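Side-chain contacts in DUF1116 domain-containing protein (PDB 3CLQ), which is of unknown function but belongs to the AllG family, named for a subunit of oxamate carbamoyltransferase, and may therefore act in carbamoyl transfer: residues 40-43 and 44-47; 92-96 and 97-101; 187-190 and 191-194. One frame throughout, in Å; residues are numbered along the deposited sequence.

Contact 1 (40-43 and 44-47); sequences DMTE and TTIL
Between Thr42 and Thr45 the chain reverses in a type I beta turn, and its closing bond, from Thr45 N to Thr42 O, is long at 3.2 Å and weak, with an N-H...O angle of 132°. The side chains of the same two residues add a second link: Thr42 OG1 and Thr45 OG1 are hydrogen-bonded at 2.9 Å, the two side chains crossing at about a right angle. Thr42 OG1 sits between its own N and carbonyl carbon (chi1 76°), which turns it in over the turn, where it also takes a weak bond from Thr44 N at 3.4 Å. The turn leads from the loop after helix 34-37 into strand 45-48, which pairs in parallel with strand 92-95; Thr44 and Ile46 both bond through their backbones to Thr92. Met41, a selenomethionine, bends at chi2 (75°) and brings its selenium to the methyl of Thr45, SE to CG2 3.9 Å. The same selenium atom lies 4.4 Å from CD1 of Leu47, a looser apolar touch. Ala34 and Ile35 of helix 34-37 also pack against Met41, while Leu47 meets Ser94 and Cys96.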
loop_
_atom_site.group_PDB
_atom_site.type_symbol
_atom_site.label_atom_id
_atom_site.label_comp_id
_atom_site.label_asym_id
_atom_site.label_seq_id
_atom_site.Cartn_x
_atom_site.Cartn_y
_atom_site.Cartn_z
ATOM N N ASP B 40 13.848 -30.760 -14.475
ATOM C CA ASP B 40 13.185 -31.892 -15.148
ATOM C C ASP B 40 12.034 -31.482 -16.060
ATOM O O ASP B 40 10.974 -32.086 -16.043
ATOM C CB ASP B 40 12.687 -32.925 -14.129
ATOM C CG ASP B 40 13.656 -33.128 -12.983
ATOM O OD1 ASP B 40 13.337 -32.690 -11.843
ATOM O OD2 ASP B 40 14.734 -33.715 -13.228
HETATM N N MSE B 41 12.244 -30.453 -16.860
HETATM C CA MSE B 41 11.257 -30.072 -17.853
HETATM C C MSE B 41 11.501 -30.770 -19.200
HETATM O O MSE B 41 12.638 -30.969 -19.621
HETATM C CB MSE B 41 11.305 -28.564 -18.058
HETATM C CG MSE B 41 10.007 -27.978 -18.546
HETATM SE SE MSE B 41 8.705 -27.909 -17.108
HETATM C CE MSE B 41 7.280 -26.901 -17.997
ATOM N N THR B 42 10.429 -31.137 -19.881
ATOM C CA THR B 42 10.547 -31.552 -21.265
ATOM C C THR B 42 9.449 -30.820 -22.025
ATOM O O THR B 42 8.559 -30.233 -21.405
ATOM C CB THR B 42 10.401 -33.071 -21.415
ATOM O OG1 THR B 42 9.024 -33.430 -21.288
ATOM C CG2 THR B 42 11.218 -33.796 -20.352
ATOM N N GLU B 43 9.496 -30.847 -23.354
ATOM C CA GLU B 43 8.536 -30.069 -24.137
ATOM C C GLU B 43 7.127 -30.651 -24.095
ATOM O O GLU B 43 6.160 -29.993 -24.475
ATOM C CB GLU B 43 9.003 -29.903 -25.584
ATOM C CG GLU B 43 8.363 -28.684 -26.262
ATOM C CD GLU B 43 9.232 -28.086 -27.363
ATOM O OE1 GLU B 43 9.585 -28.821 -28.329
ATOM O OE2 GLU B 43 9.550 -26.873 -27.254
ATOM N N THR B 44 7.024 -31.889 -23.631
ATOM C CA THR B 44 5.747 -32.578 -23.546
ATOM C C THR B 44 5.355 -32.738 -22.075
ATOM O O THR B 44 4.686 -33.699 -21.695
ATOM C CB THR B 44 5.801 -33.960 -24.257
ATOM O OG1 THR B 44 6.617 -34.868 -23.509
ATOM C CG2 THR B 44 6.378 -33.820 -25.661
ATOM N N THR B 45 5.775 -31.791 -21.250
ATOM C CA THR B 45 5.549 -31.885 -19.823
ATOM C C THR B 45 4.654 -30.740 -19.433
ATOM O O THR B 45 4.956 -29.601 -19.771
ATOM C CB THR B 45 6.864 -31.702 -19.042
ATOM O OG1 THR B 45 7.502 -32.964 -18.855
ATOM C CG2 THR B 45 6.598 -31.117 -17.685
ATOM N N ILE B 46 3.547 -31.003 -18.747
ATOM C CA ILE B 46 2.809 -29.867 -18.210
ATOM C C ILE B 46 2.384 -30.001 -16.752
ATOM O O ILE B 46 2.009 -31.087 -16.289
ATOM C CB ILE B 46 1.693 -29.321 -19.146
ATOM C CG1 ILE B 46 0.374 -30.011 -18.932
ATOM C CG2 ILE B 46 2.095 -29.394 -20.619
ATOM C CD1 ILE B 46 -0.619 -29.536 -19.952
ATOM N N LEU B 47 2.505 -28.876 -16.042
ATOM C CA LEU B 47 2.347 -28.814 -14.597
ATOM C C LEU B 47 1.007 -28.234 -14.222
ATOM O O LEU B 47 0.464 -27.390 -14.929
ATOM C CB LEU B 47 3.443 -27.942 -13.976
ATOM C CG LEU B 47 4.820 -28.123 -14.610
ATOM C CD1 LEU B 47 5.902 -27.454 -13.799
ATOM C CD2 LEU B 47 5.122 -29.612 -14.783
#

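Contact 2 (92-96 and 97-101); sequences TFSPC and HEHDA
Cys96 O accepts two N-H groups from 97-101, those of His99 and Ala101. His97, first residue of 97-101, leads its ring away from strand 92-95 toward Lys242 of helix 234-247, and Ala101 O lies over one face, offset toward the rim. Glu98 follows, its N donating to Pro95 O at 3.1 Å. Beyond CG its chain is extended and runs side by side with the Pro95 ring, CD of Glu98 lying 4.1 Å from CD of Pro95; the carboxylate lies alongside the proline ring, and Glu98 OE1 accepts from Trp279 NE1. This is a short 3-10 segment at the end of strand 92-95, where the chain leaves the two-stranded parallel sheet it forms with strand 45-48, and a Schellman motif closes it. At His99 the imidazole is directed back to the strand, with CG beside its own N (chi1 -66°). His99 NE2 is hydrogen-bonded to Ser94 OG at 2.9 Å, the hydroxyl lying in the ring plane at the edge. Pro95 O is also at that edge, 3.6 Å from His99 CD2. The other ring nitrogen, ND1, is bonded to Pro39 O, so the imidazole is gripped from both nitrogens and its rotation is fixed. The backbone N of His99 donates to Cys96 O at 2.9 Å. Asp100, with a positive phi of 59°, turns the chain and makes the weak inner bond of the Schellman motif, from its N to His97 O. Ala101 N makes the outer one, donating to Cys96 O at 2.8 Å, and Ala101 CB packs on Cys96 CB at 3.9 Å.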
loop_
_atom_site.group_PDB
_atom_site.type_symbol
_atom_site.label_atom_id
_atom_site.label_comp_id
_atom_site.label_asym_id
_atom_site.label_seq_id
_atom_site.Cartn_x
_atom_site.Cartn_y
_atom_site.Cartn_z
ATOM N N THR B 92 3.514 -35.897 -19.726
ATOM C CA THR B 92 3.808 -36.110 -18.317
ATOM C C THR B 92 3.131 -35.003 -17.501
ATOM O O THR B 92 3.475 -33.821 -17.612
ATOM C CB THR B 92 5.339 -36.121 -18.041
ATOM O OG1 THR B 92 5.958 -37.192 -18.759
ATOM C CG2 THR B 92 5.637 -36.270 -16.547
ATOM N N PHE B 93 2.146 -35.395 -16.703
ATOM C CA PHE B 93 1.441 -34.458 -15.854
ATOM C C PHE B 93 2.003 -34.605 -14.478
ATOM O O PHE B 93 1.884 -35.664 -13.860
ATOM C CB PHE B 93 -0.048 -34.769 -15.809
ATOM C CG PHE B 93 -0.748 -34.523 -17.102
ATOM C CD1 PHE B 93 -1.262 -33.269 -17.396
ATOM C CD2 PHE B 93 -0.872 -35.550 -18.048
ATOM C CE1 PHE B 93 -1.911 -33.042 -18.598
ATOM C CE2 PHE B 93 -1.506 -35.331 -19.248
ATOM C CZ PHE B 93 -2.032 -34.087 -19.531
ATOM N N SER B 94 2.624 -33.549 -13.982
ATOM C CA SER B 94 3.067 -33.611 -12.616
ATOM C C SER B 94 2.920 -32.267 -11.967
ATOM O O SER B 94 2.894 -31.245 -12.658
ATOM C CB SER B 94 4.494 -34.182 -12.510
ATOM O OG SER B 94 5.453 -33.316 -13.071
ATOM N N PRO B 95 2.773 -32.269 -10.634
ATOM C CA PRO B 95 2.538 -31.065 -9.825
ATOM C C PRO B 95 3.679 -30.057 -9.871
ATOM O O PRO B 95 4.857 -30.430 -9.941
ATOM C CB PRO B 95 2.394 -31.616 -8.399
ATOM C CG PRO B 95 2.069 -33.061 -8.557
ATOM C CD PRO B 95 2.783 -33.494 -9.815
ATOM N N CYS B 96 3.324 -28.778 -9.807
ATOM C CA CYS B 96 4.299 -27.740 -9.627
ATOM C C CYS B 96 5.190 -28.055 -8.453
ATOM O O CYS B 96 6.402 -27.793 -8.481
ATOM C CB CYS B 96 3.606 -26.424 -9.352
ATOM S SG CYS B 96 2.623 -25.875 -10.714
ATOM N N HIS B 97 4.599 -28.589 -7.397
ATOM C CA HIS B 97 5.381 -28.758 -6.197
ATOM C C HIS B 97 6.561 -29.669 -6.374
ATOM O O HIS B 97 7.569 -29.505 -5.696
ATOM C CB HIS B 97 4.532 -29.162 -5.026
ATOM C CG HIS B 97 4.193 -28.011 -4.150
ATOM N ND1 HIS B 97 2.997 -27.338 -4.240
ATOM C CD2 HIS B 97 4.923 -27.367 -3.210
ATOM C CE1 HIS B 97 2.991 -26.347 -3.367
ATOM N NE2 HIS B 97 4.150 -26.341 -2.732
ATOM N N GLU B 98 6.461 -30.590 -7.323
ATOM C CA GLU B 98 7.511 -31.554 -7.537
ATOM C C GLU B 98 8.570 -31.066 -8.508
ATOM O O GLU B 98 9.504 -31.796 -8.835
ATOM C CB GLU B 98 6.915 -32.856 -8.006
ATOM C CG GLU B 98 6.085 -33.520 -6.960
ATOM C CD GLU B 98 5.703 -34.907 -7.372
ATOM O OE1 GLU B 98 4.847 -35.502 -6.687
ATOM O OE2 GLU B 98 6.256 -35.396 -8.387
ATOM N N HIS B 99 8.423 -29.818 -8.943
ATOM C CA HIS B 99 9.438 -29.143 -9.748
ATOM C C HIS B 99 9.776 -27.800 -9.136
ATOM O O HIS B 99 10.107 -26.842 -9.836
ATOM C CB HIS B 99 8.950 -28.959 -11.173
ATOM C CG HIS B 99 8.767 -30.246 -11.902
ATOM N ND1 HIS B 99 9.748 -30.797 -12.697
ATOM C CD2 HIS B 99 7.726 -31.110 -11.939
ATOM C CE1 HIS B 99 9.312 -31.929 -13.217
ATOM N NE2 HIS B 99 8.087 -32.141 -12.771
ATOM N N ASP B 100 9.668 -27.728 -7.816
ATOM C CA ASP B 100 10.084 -26.541 -7.098
ATOM C C ASP B 100 9.311 -25.330 -7.576
ATOM O O ASP B 100 9.813 -24.214 -7.514
ATOM C CB ASP B 100 11.603 -26.336 -7.259
ATOM C CG ASP B 100 12.412 -27.414 -6.532
ATOM O OD1 ASP B 100 11.850 -28.029 -5.598
ATOM O OD2 ASP B 100 13.590 -27.657 -6.876
ATOM N N ALA B 101 8.094 -25.539 -8.067
ATOM C CA ALA B 101 7.260 -24.404 -8.458
ATOM C C ALA B 101 5.970 -24.411 -7.652
ATOM O O ALA B 101 5.759 -25.327 -6.863
ATOM C CB ALA B 101 6.956 -24.469 -9.939
#

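Contact 3 (187-190 and 191-194); sequences GDEC and HNRN
Glu189 folds its carboxylate back over His191, Asn192 and Arg193 and collects their N-H groups. With CG lodged between its own N and carbonyl carbon (chi1 38°) and a further bend at chi2 (69°), the side chain curls round until both oxygens lie beside the backbone of residues 191-193. Glu189 OE1 accepts from His191 N at 2.6 Å and from Arg193 N at 2.9 Å, the two donors approaching from opposite faces of the carboxylate plane. Glu189 OE2 takes Asn192 N at 2.8 Å on its syn side, close to the plane, and Asn192 ND2 at 3.1 Å nearly in line with the C-O bond. Four bonds thus hold this buried carboxylate and fix its rotation, and the N-H groups around it would be expected to favour the charged form.

Arg193 closes the loop from its far end. Arg193 O takes two weak bonds, both 3.4 Å long, from Glu189 N and Cys190 N. Farther out, the aliphatic Arg193 CG lies 3.4 Å from Asp188 OD1, the two side chains crossing at about a right angle. No salt bridge forms here: Arg193 NH1 is 4.7 Å from Asp188 OD1. Asp188 instead turns its OD2 to Gly197 N, in the first turn of helix 195-210.

Asn192 ND2 has a second partner in Asn384 O, and His191 makes a weak bond from ND1 to Glu311 OE2 and packs on Ser307. The loop joins helix 176-183 to helix 195-210: Arg193 meets Met186 of the second subunit, Asn194 is at the N-cap position of helix 195-210, and Cys190 packs on Leu180 and Ala183 of helix 176-183 and on Trp237 of helix 234-247.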
loop_
_atom_site.group_PDB
_atom_site.type_symbol
_atom_site.label_atom_id
_atom_site.label_comp_id
_atom_site.label_asym_id
_atom_site.label_seq_id
_atom_site.Cartn_x
_atom_site.Cartn_y
_atom_site.Cartn_z
ATOM N N GLY B 187 -2.205 -3.357 4.676
ATOM C CA GLY B 187 -3.548 -3.888 4.559
ATOM C C GLY B 187 -3.698 -5.058 3.599
ATOM O O GLY B 187 -4.807 -5.378 3.190
ATOM N N ASP B 188 -2.598 -5.690 3.216
ATOM C CA ASP B 188 -2.679 -6.882 2.370
ATOM C C ASP B 188 -2.505 -8.057 3.258
ATOM O O ASP B 188 -2.121 -7.893 4.410
ATOM C CB ASP B 188 -1.529 -6.933 1.387
ATOM C CG ASP B 188 -1.797 -6.125 0.152
ATOM O OD1 ASP B 188 -2.727 -5.277 0.225
ATOM O OD2 ASP B 188 -1.077 -6.342 -0.869
ATOM N N GLU B 189 -2.751 -9.240 2.712
ATOM C CA GLU B 189 -2.460 -10.478 3.407
ATOM C C GLU B 189 -1.813 -11.436 2.433
ATOM O O GLU B 189 -1.503 -12.579 2.779
ATOM C CB GLU B 189 -3.710 -11.075 4.055
ATOM C CG GLU B 189 -4.969 -10.937 3.240
ATOM C CD GLU B 189 -4.956 -11.789 1.982
ATOM O OE1 GLU B 189 -4.291 -11.400 1.003
ATOM O OE2 GLU B 189 -5.621 -12.848 1.958
ATOM N N CYS B 190 -1.621 -10.956 1.209
ATOM C CA CYS B 190 -0.850 -11.663 0.175
ATOM C C CYS B 190 -1.449 -12.976 -0.334
ATOM O O CYS B 190 -0.750 -13.814 -0.852
ATOM C CB CYS B 190 0.619 -11.856 0.606
ATOM S SG CYS B 190 1.576 -10.279 0.817
ATOM N N HIS B 191 -2.752 -13.140 -0.192
ATOM C CA HIS B 191 -3.463 -14.239 -0.821
ATOM C C HIS B 191 -4.634 -13.618 -1.595
ATOM O O HIS B 191 -4.616 -13.572 -2.827
ATOM C CB HIS B 191 -3.972 -15.200 0.249
ATOM C CG HIS B 191 -4.497 -16.491 -0.287
ATOM N ND1 HIS B 191 -4.325 -17.691 0.370
ATOM C CD2 HIS B 191 -5.210 -16.772 -1.406
ATOM C CE1 HIS B 191 -4.904 -18.657 -0.323
ATOM N NE2 HIS B 191 -5.450 -18.126 -1.405
ATOM N N ASN B 192 -5.626 -13.107 -0.861
ATOM C CA ASN B 192 -6.836 -12.534 -1.451
ATOM C C ASN B 192 -6.734 -11.050 -1.816
ATOM O O ASN B 192 -7.245 -10.624 -2.849
ATOM C CB ASN B 192 -7.992 -12.733 -0.494
ATOM C CG ASN B 192 -8.252 -14.201 -0.208
ATOM O OD1 ASN B 192 -8.751 -14.925 -1.084
ATOM N ND2 ASN B 192 -7.910 -14.662 1.019
ATOM N N ARG B 193 -6.084 -10.261 -0.961
ATOM C CA ARG B 193 -5.894 -8.846 -1.226
ATOM C C ARG B 193 -4.397 -8.596 -1.473
ATOM O O ARG B 193 -3.569 -8.825 -0.590
ATOM C CB ARG B 193 -6.496 -7.986 -0.102
ATOM C CG ARG B 193 -5.767 -6.693 0.196
ATOM C CD ARG B 193 -6.534 -5.704 1.079
ATOM N NE ARG B 193 -7.554 -5.044 0.280
ATOM C CZ ARG B 193 -7.612 -3.745 -0.015
ATOM N NH1 ARG B 193 -6.717 -2.897 0.439
ATOM N NH2 ARG B 193 -8.607 -3.304 -0.758
ATOM N N ASN B 194 -4.064 -8.144 -2.685
ATOM C CA ASN B 194 -2.674 -8.055 -3.137
ATOM C C ASN B 194 -2.335 -6.683 -3.682
ATOM O O ASN B 194 -1.284 -6.502 -4.316
ATOM C CB ASN B 194 -2.385 -9.110 -4.231
ATOM C CG ASN B 194 -2.275 -10.524 -3.675
ATOM O OD1 ASN B 194 -1.462 -10.784 -2.775
ATOM N ND2 ASN B 194 -3.083 -11.440 -4.202
#

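Following the chain from the N terminus, the three contacts come in series, and none nests in or crosses another. Contact 1 closes the turn between helix 34-37 and strand 45-48. Contact 2 closes the turn that ends strand 92-95, the parallel neighbour of strand 45-48, so the two are joined through the sheet: their centres are 9 Å apart, and Asp40 O packs on the His99 ring. Contact 3 closes the loop between helices 176-183 and 195-210, across the chain's centre from both. Its nearest atoms are about 11 Å from contact 2 and about 17 Å from contact 1, though contacts 2 and 3 both reach helix 234-247.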